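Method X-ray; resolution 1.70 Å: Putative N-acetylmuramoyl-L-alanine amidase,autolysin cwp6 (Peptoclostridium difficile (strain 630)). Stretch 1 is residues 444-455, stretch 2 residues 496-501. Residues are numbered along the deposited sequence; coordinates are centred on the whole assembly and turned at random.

Stretch 1 (444-455) DNSGSAAGKTVV
Stretch 2 496-501: GINVVM

Parallel β-strands are joined by hydrogen bonds that let one residue bind two offset partners, and this autolysin pair illustrates the pattern. Strands 453-455 and 498-501 run parallel, their axes 19° apart and 4.7 Å at closest approach, with T453 beside N498, V454 beside V499 and V455 beside V500 (CA–CA 4.5, 5.0 and 4.9 Å). Extended backbones (phi/psi -127/144 at V454, -76/134 at N498) support the ladder: N498 N donates to K452 O (2.8 Å), V454 N to N498 O (2.8 Å) and V500 N to V454 O (3.0 Å). Upstream, a helix ends at S446, and a loop leads to G451, whose phi/psi of 136/-176 calls for glycine. A water accepts from K452 N (2.8 Å) and donates to G496 O (3.1 Å).

Side chains alternate between faces. T453 (m), V455 (t), N498 (m, chi2 136°) and V500 (t) share one; V454 and V499, both t, occupy the other. β-Branched residues suit such extended backbones. V454 CG2 packs against CG2 of I497 (m, t) at 3.7 Å, an apolar contact between buried residues. N498 is the most covered by the opposing stretch: its CB lies 3.8 Å from N445 CB, beneath the poorly ordered helix end. Together the stretches bury 580 Å².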

# COMPACT_ATOMS: atom_id res chain seq x y z
N ASP A 444 -5.22 14.18 -7.46
CA ASP A 444 -5.70 13.89 -6.11
C ASP A 444 -6.82 14.88 -5.69
O ASP A 444 -7.59 14.58 -4.77
CB ASP A 444 -4.54 13.98 -5.10
N ASN A 445 -6.89 16.06 -6.34
CA ASN A 445 -7.95 17.02 -6.08
C ASN A 445 -8.87 17.04 -7.29
O ASN A 445 -10.08 17.14 -7.13
CB ASN A 445 -7.42 18.44 -5.79
N SER A 446 -8.29 16.92 -8.51
CA SER A 446 -9.08 16.91 -9.75
C SER A 446 -10.31 16.01 -9.63
O SER A 446 -11.29 16.22 -10.33
CB SER A 446 -8.23 16.39 -10.91
N GLY A 447 -10.22 15.01 -8.74
CA GLY A 447 -11.31 14.07 -8.49
C GLY A 447 -12.72 14.61 -8.61
O GLY A 447 -13.57 13.98 -9.23
N SER A 448 -12.97 15.78 -8.01
CA SER A 448 -14.30 16.38 -8.11
C SER A 448 -14.41 17.18 -9.41
O SER A 448 -13.58 18.05 -9.65
CB SER A 448 -14.57 17.31 -6.93
N ALA A 449 -15.41 16.87 -10.25
CA ALA A 449 -15.62 17.62 -11.49
C ALA A 449 -15.90 19.08 -11.14
O ALA A 449 -15.59 19.99 -11.90
CB ALA A 449 -16.79 17.03 -12.27
N ALA A 450 -16.48 19.27 -9.95
CA ALA A 450 -16.83 20.56 -9.37
C ALA A 450 -16.81 20.39 -7.84
O ALA A 450 -16.66 19.26 -7.38
CB ALA A 450 -18.22 20.99 -9.83
N GLY A 451 -16.95 21.47 -7.07
CA GLY A 451 -16.94 21.32 -5.62
C GLY A 451 -16.09 22.40 -4.99
O GLY A 451 -15.60 23.28 -5.67
N LYS A 452 -15.91 22.34 -3.70
CA LYS A 452 -15.11 23.34 -3.01
C LYS A 452 -13.60 22.97 -3.08
O LYS A 452 -13.27 21.78 -3.10
CB LYS A 452 -15.59 23.43 -1.56
CG LYS A 452 -17.08 23.79 -1.46
CD LYS A 452 -17.40 25.14 -2.16
CE LYS A 452 -18.91 25.39 -2.25
NZ LYS A 452 -19.19 26.85 -2.35
N THR A 453 -12.72 23.99 -3.14
CA THR A 453 -11.28 23.80 -3.17
C THR A 453 -10.60 24.56 -2.03
O THR A 453 -10.89 25.73 -1.80
CB THR A 453 -10.72 24.29 -4.47
OG1 THR A 453 -11.29 23.49 -5.50
CG2 THR A 453 -9.18 24.20 -4.53
N VAL A 454 -9.70 23.90 -1.31
CA VAL A 454 -8.99 24.54 -0.18
C VAL A 454 -7.50 24.33 -0.43
O VAL A 454 -7.10 23.29 -0.94
CB VAL A 454 -9.40 23.85 1.14
CG1 VAL A 454 -8.54 24.34 2.29
CG2 VAL A 454 -10.87 24.14 1.46
N VAL A 455 -6.69 25.31 -0.08
CA VAL A 455 -5.25 25.15 -0.15
C VAL A 455 -4.83 25.05 1.29
O VAL A 455 -5.22 25.86 2.14
CB VAL A 455 -4.56 26.30 -0.87
CG1 VAL A 455 -3.03 26.24 -0.66
CG2 VAL A 455 -4.87 26.26 -2.37
N GLY A 496 -15.28 15.14 0.39
CA GLY A 496 -15.51 15.60 -0.98
C GLY A 496 -15.00 16.99 -1.31
O GLY A 496 -15.39 17.55 -2.33
N ILE A 497 -14.12 17.57 -0.46
CA ILE A 497 -13.56 18.90 -0.75
C ILE A 497 -12.20 18.70 -1.44
O ILE A 497 -11.44 17.86 -0.99
CB ILE A 497 -13.46 19.70 0.62
CG1 ILE A 497 -14.91 20.07 1.10
CG2 ILE A 497 -12.61 20.99 0.43
CD1 ILE A 497 -15.11 20.27 2.63
N ASN A 498 -11.91 19.40 -2.49
CA ASN A 498 -10.64 19.30 -3.18
C ASN A 498 -9.58 20.01 -2.38
O ASN A 498 -9.82 21.14 -1.97
CB ASN A 498 -10.72 19.96 -4.54
CG ASN A 498 -11.83 19.36 -5.35
OD1 ASN A 498 -12.60 20.09 -5.99
ND2 ASN A 498 -12.01 18.03 -5.30
N VAL A 499 -8.40 19.39 -2.20
CA VAL A 499 -7.36 20.02 -1.42
C VAL A 499 -6.10 20.04 -2.15
O VAL A 499 -5.71 19.01 -2.70
CB VAL A 499 -7.14 19.28 -0.09
CG1 VAL A 499 -6.09 20.01 0.78
CG2 VAL A 499 -8.44 19.17 0.67
N VAL A 500 -5.44 21.19 -2.21
CA VAL A 500 -4.10 21.24 -2.79
C VAL A 500 -3.16 21.57 -1.62
O VAL A 500 -3.40 22.58 -0.94
CB VAL A 500 -3.94 22.35 -3.89
CG1 VAL A 500 -2.49 22.41 -4.33
CG2 VAL A 500 -4.85 22.08 -5.11
N MET A 501 -2.11 20.80 -1.38
CA MET A 501 -1.21 21.15 -0.29
C MET A 501 -0.03 21.94 -0.87
O MET A 501 0.46 21.58 -1.93
CB MET A 501 -0.63 19.88 0.37
CG MET A 501 -1.72 18.98 1.04
SD MET A 501 -1.02 17.69 2.04
CE MET A 501 -0.32 18.68 3.42
O HOH W 1 -16.95 20.18 -2.16